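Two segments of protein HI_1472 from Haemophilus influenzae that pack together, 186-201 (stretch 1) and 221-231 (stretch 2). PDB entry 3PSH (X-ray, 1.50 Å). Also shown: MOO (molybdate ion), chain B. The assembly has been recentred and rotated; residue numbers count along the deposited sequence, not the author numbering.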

# COMPACT_ATOMS: atom_id res chain seq x y z
N THR A 186 6.30 17.45 -5.00
CA THR A 186 5.91 16.91 -3.73
C THR A 186 6.92 15.87 -3.30
O THR A 186 7.52 15.26 -4.21
CB THR A 186 4.49 16.29 -3.88
OG1 THR A 186 3.54 17.26 -4.41
CG2 THR A 186 3.95 15.76 -2.61
N TYR A 187 7.09 15.71 -1.98
CA TYR A 187 8.10 14.79 -1.50
C TYR A 187 7.48 13.98 -0.40
O TYR A 187 6.85 14.54 0.51
CB TYR A 187 9.25 15.63 -0.91
CG TYR A 187 10.35 14.77 -0.28
CD1 TYR A 187 11.33 14.13 -1.11
CD2 TYR A 187 10.46 14.63 1.11
CE1 TYR A 187 12.35 13.33 -0.53
CE2 TYR A 187 11.52 13.79 1.69
CZ TYR A 187 12.44 13.19 0.84
OH TYR A 187 13.34 12.40 1.50
N MET A 188 7.77 12.66 -0.44
CA MET A 188 7.30 11.76 0.60
C MET A 188 8.44 11.53 1.63
O MET A 188 9.42 10.90 1.33
CB MET A 188 6.80 10.46 -0.10
CG MET A 188 6.49 9.39 0.85
SD MET A 188 5.29 9.79 2.14
CE MET A 188 3.99 10.11 1.25
N ALA A 189 8.25 11.99 2.83
CA ALA A 189 9.31 11.84 3.88
C ALA A 189 8.93 10.69 4.84
O ALA A 189 7.96 10.76 5.57
CB ALA A 189 9.43 13.20 4.67
N ASN A 190 9.66 9.58 4.71
CA ASN A 190 9.59 8.43 5.61
C ASN A 190 10.68 8.56 6.69
O ASN A 190 11.57 9.43 6.57
CB ASN A 190 9.71 7.11 4.82
CG ASN A 190 8.38 6.62 4.35
OD1 ASN A 190 7.62 7.33 3.72
ND2 ASN A 190 8.05 5.36 4.70
N PRO A 191 10.60 7.75 7.76
CA PRO A 191 11.57 7.83 8.89
C PRO A 191 12.99 7.73 8.42
O PRO A 191 13.32 7.19 7.32
CB PRO A 191 11.19 6.61 9.75
CG PRO A 191 9.72 6.56 9.58
CD PRO A 191 9.54 6.78 8.05
N ASP A 192 13.88 8.39 9.17
CA ASP A 192 15.31 8.24 8.86
C ASP A 192 15.77 8.57 7.41
O ASP A 192 16.46 7.75 6.81
CB ASP A 192 15.74 6.82 9.28
CG ASP A 192 15.49 6.60 10.75
OD1 ASP A 192 15.89 7.48 11.55
OD2 ASP A 192 14.84 5.59 11.11
N LEU A 193 15.31 9.70 6.84
CA LEU A 193 15.60 10.18 5.47
C LEU A 193 15.29 9.13 4.38
O LEU A 193 15.93 9.09 3.34
CB LEU A 193 16.99 10.80 5.30
CG LEU A 193 16.99 12.34 5.53
CD1 LEU A 193 18.49 12.59 5.90
CD2 LEU A 193 16.60 13.05 4.26
N GLY A 194 14.27 8.35 4.65
CA GLY A 194 13.82 7.34 3.64
C GLY A 194 12.83 8.05 2.68
O GLY A 194 12.05 8.92 3.09
N THR A 195 12.87 7.68 1.40
CA THR A 195 11.78 8.18 0.48
C THR A 195 11.52 7.13 -0.55
O THR A 195 12.24 6.07 -0.59
CB THR A 195 12.15 9.56 -0.14
OG1 THR A 195 10.96 10.09 -0.74
CG2 THR A 195 13.12 9.40 -1.33
N TYR A 196 10.55 7.37 -1.41
CA TYR A 196 10.32 6.45 -2.56
C TYR A 196 10.62 7.14 -3.83
O TYR A 196 10.17 8.30 -4.11
CB TYR A 196 8.84 6.03 -2.67
CG TYR A 196 8.33 5.30 -1.44
CD1 TYR A 196 8.07 3.89 -1.41
CD2 TYR A 196 8.00 6.02 -0.23
CE1 TYR A 196 7.47 3.25 -0.23
CE2 TYR A 196 7.53 5.36 0.90
CZ TYR A 196 7.28 3.97 0.97
OH TYR A 196 6.71 3.40 2.06
N GLY A 197 11.33 6.45 -4.68
CA GLY A 197 11.62 6.98 -5.93
C GLY A 197 10.78 6.29 -7.03
O GLY A 197 9.62 5.93 -6.82
N SER A 198 11.37 6.00 -8.21
CA SER A 198 10.66 5.38 -9.32
C SER A 198 10.20 3.91 -9.01
O SER A 198 10.75 3.27 -8.06
CB SER A 198 11.48 5.38 -10.66
OG SER A 198 12.66 4.56 -10.39
N GLY A 199 9.24 3.44 -9.80
CA GLY A 199 8.70 2.05 -9.75
C GLY A 199 7.80 1.82 -8.58
O GLY A 199 7.61 0.64 -8.12
N LYS A 200 7.25 2.93 -7.99
CA LYS A 200 6.43 2.70 -6.80
C LYS A 200 5.07 3.39 -6.95
O LYS A 200 5.00 4.49 -7.55
CB LYS A 200 7.18 3.32 -5.60
CG LYS A 200 8.48 2.60 -5.23
CD LYS A 200 8.17 1.21 -4.56
CE LYS A 200 9.29 0.24 -4.83
NZ LYS A 200 8.83 -1.10 -4.18
N TYR A 201 4.06 2.92 -6.23
CA TYR A 201 2.69 3.56 -6.23
C TYR A 201 2.69 5.08 -5.74
O TYR A 201 1.91 5.93 -6.21
CB TYR A 201 1.65 2.74 -5.43
CG TYR A 201 0.33 3.47 -5.36
CD1 TYR A 201 -0.40 3.72 -6.54
CD2 TYR A 201 -0.08 4.03 -4.12
CE1 TYR A 201 -1.55 4.51 -6.48
CE2 TYR A 201 -1.19 4.79 -4.01
CZ TYR A 201 -1.96 5.01 -5.18
OH TYR A 201 -3.06 5.82 -5.19
N GLY A 221 12.94 3.25 -6.39
CA GLY A 221 12.23 2.60 -5.30
C GLY A 221 12.56 3.14 -3.93
O GLY A 221 12.70 4.37 -3.73
N PHE A 222 12.54 2.29 -2.92
CA PHE A 222 12.53 2.83 -1.58
C PHE A 222 13.98 2.93 -1.13
O PHE A 222 14.73 1.93 -1.08
CB PHE A 222 11.68 2.00 -0.60
CG PHE A 222 11.72 2.58 0.82
CD1 PHE A 222 10.98 3.74 1.17
CD2 PHE A 222 12.72 2.10 1.73
CE1 PHE A 222 11.11 4.33 2.40
CE2 PHE A 222 12.84 2.69 2.97
CZ PHE A 222 12.05 3.80 3.32
N LYS A 223 14.47 4.16 -0.85
CA LYS A 223 15.90 4.36 -0.50
C LYS A 223 16.10 5.39 0.60
O LYS A 223 15.22 6.27 0.75
CB LYS A 223 16.74 4.79 -1.71
CG LYS A 223 16.84 3.75 -2.85
CD LYS A 223 17.66 2.53 -2.44
CE LYS A 223 17.43 1.38 -3.44
NZ LYS A 223 17.56 1.62 -4.92
N GLN A 224 17.22 5.30 1.33
CA GLN A 224 17.68 6.41 2.18
C GLN A 224 18.41 7.41 1.32
O GLN A 224 19.29 7.01 0.50
CB GLN A 224 18.65 5.93 3.27
CG GLN A 224 18.98 7.05 4.31
CD GLN A 224 19.74 6.58 5.55
OE1 GLN A 224 20.82 6.00 5.43
NE2 GLN A 224 19.18 6.83 6.74
N VAL A 225 18.02 8.68 1.45
CA VAL A 225 18.65 9.76 0.66
C VAL A 225 19.39 10.66 1.66
O VAL A 225 19.26 10.48 2.90
CB VAL A 225 17.55 10.49 -0.18
CG1 VAL A 225 16.79 9.37 -1.06
CG2 VAL A 225 16.52 11.18 0.67
N SER A 226 20.12 11.65 1.14
CA SER A 226 20.69 12.68 2.07
C SER A 226 19.82 13.93 2.12
O SER A 226 19.00 14.19 1.19
CB SER A 226 22.10 13.12 1.61
OG SER A 226 22.00 13.77 0.32
N LEU A 227 20.04 14.69 3.19
CA LEU A 227 19.45 16.01 3.39
C LEU A 227 19.80 16.89 2.20
O LEU A 227 18.91 17.59 1.68
CB LEU A 227 19.83 16.62 4.77
CG LEU A 227 19.29 18.04 5.16
CD1 LEU A 227 17.74 18.26 4.77
CD2 LEU A 227 19.57 18.43 6.61
N GLU A 228 21.04 16.80 1.70
CA GLU A 228 21.43 17.58 0.52
C GLU A 228 20.49 17.33 -0.74
O GLU A 228 20.08 18.27 -1.47
CB GLU A 228 22.95 17.44 0.22
CG GLU A 228 23.45 18.35 -0.90
CD GLU A 228 23.36 19.83 -0.61
OE1 GLU A 228 23.22 20.26 0.58
OE2 GLU A 228 23.36 20.57 -1.60
N ASN A 229 20.16 16.05 -1.00
CA ASN A 229 19.19 15.68 -2.06
C ASN A 229 17.86 16.43 -1.90
O ASN A 229 17.37 16.99 -2.86
CB ASN A 229 18.91 14.15 -2.06
CG ASN A 229 20.16 13.30 -2.34
OD1 ASN A 229 21.00 13.63 -3.20
ND2 ASN A 229 20.29 12.20 -1.58
N VAL A 230 17.30 16.43 -0.70
CA VAL A 230 15.99 17.04 -0.46
C VAL A 230 16.06 18.60 -0.58
O VAL A 230 15.13 19.25 -1.13
CB VAL A 230 15.47 16.73 0.95
CG1 VAL A 230 13.99 17.22 1.09
CG2 VAL A 230 15.64 15.23 1.29
N LEU A 231 17.18 19.17 -0.14
CA LEU A 231 17.36 20.65 -0.29
C LEU A 231 17.47 21.03 -1.77
O LEU A 231 16.88 22.03 -2.20
CB LEU A 231 18.63 21.05 0.40
CG LEU A 231 18.73 20.93 1.93
CD1 LEU A 231 20.18 21.28 2.45
CD2 LEU A 231 17.68 21.78 2.63
MO MOO B . 4.98 -0.24 1.33
O1 MOO B . 5.41 1.40 1.25
O2 MOO B . 6.28 -1.26 0.85
O3 MOO B . 3.67 -0.54 0.28
O4 MOO B . 4.35 -0.49 2.89

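Strands 194-196 and 222-224 run antiparallel, and a ladder of backbone hydrogen bonds carries most of the polar pairing between the stretches. At its centre Thr195 and Lys223 satisfy each other twice: Thr195 N donates to Lys223 O (2.8 Å) and Lys223 N to Thr195 O (2.9 Å). The ladder extends past the strands in both directions. Val225 N reaches Leu193 O at 2.8 Å, nearly straight at 173°, while Gly197 N gives to Gly221 O at 2.7 Å and Gly221 N to Ser198 O at 2.8 Å, the last more bent at 133°. Between these rungs lie the non-hydrogen-bonded pairs Gly194-Gln224 and Tyr196-Phe222, where CA-H groups add contacts to carbonyls already in use, as from Gly194 CA to Lys223 O (3.4 Å).

The Gln224 side chain extends the polar network: its NE2 donates to the backbone carbonyl Asp192 O at 2.9 Å. Within stretch 1, Thr195 OG1 donates to Met188 O (2.7 Å), so its hydroxyl is satisfied while its methyl CG2 meets Val225 CG1 at 3.7 Å.

On the sheet face shared by Tyr196 and Phe222, the Phe222 edge points at the Tyr196 ring face, with centroids 4.9 Å apart and planes at 65°. Gly194 leaves room here; a CB would lie 2.8 Å from Phe222 CZ. Tyr196 OH donates to molybdate O1 at 2.5 Å, a short bond to an anionic oxygen near the ring plane.

Farther along, Leu193 and Tyr187 pack against the start of the helix. Leu193 CD2 lies 3.8 Å from Val230 CG2 and 4.0 Å from Val225 CG2, and Val230 CG1 sits over the Tyr187 ring, 4.2 Å from its centroid. Ser226 caps that helix, its OG accepting from Asn229 N at 3.2 Å.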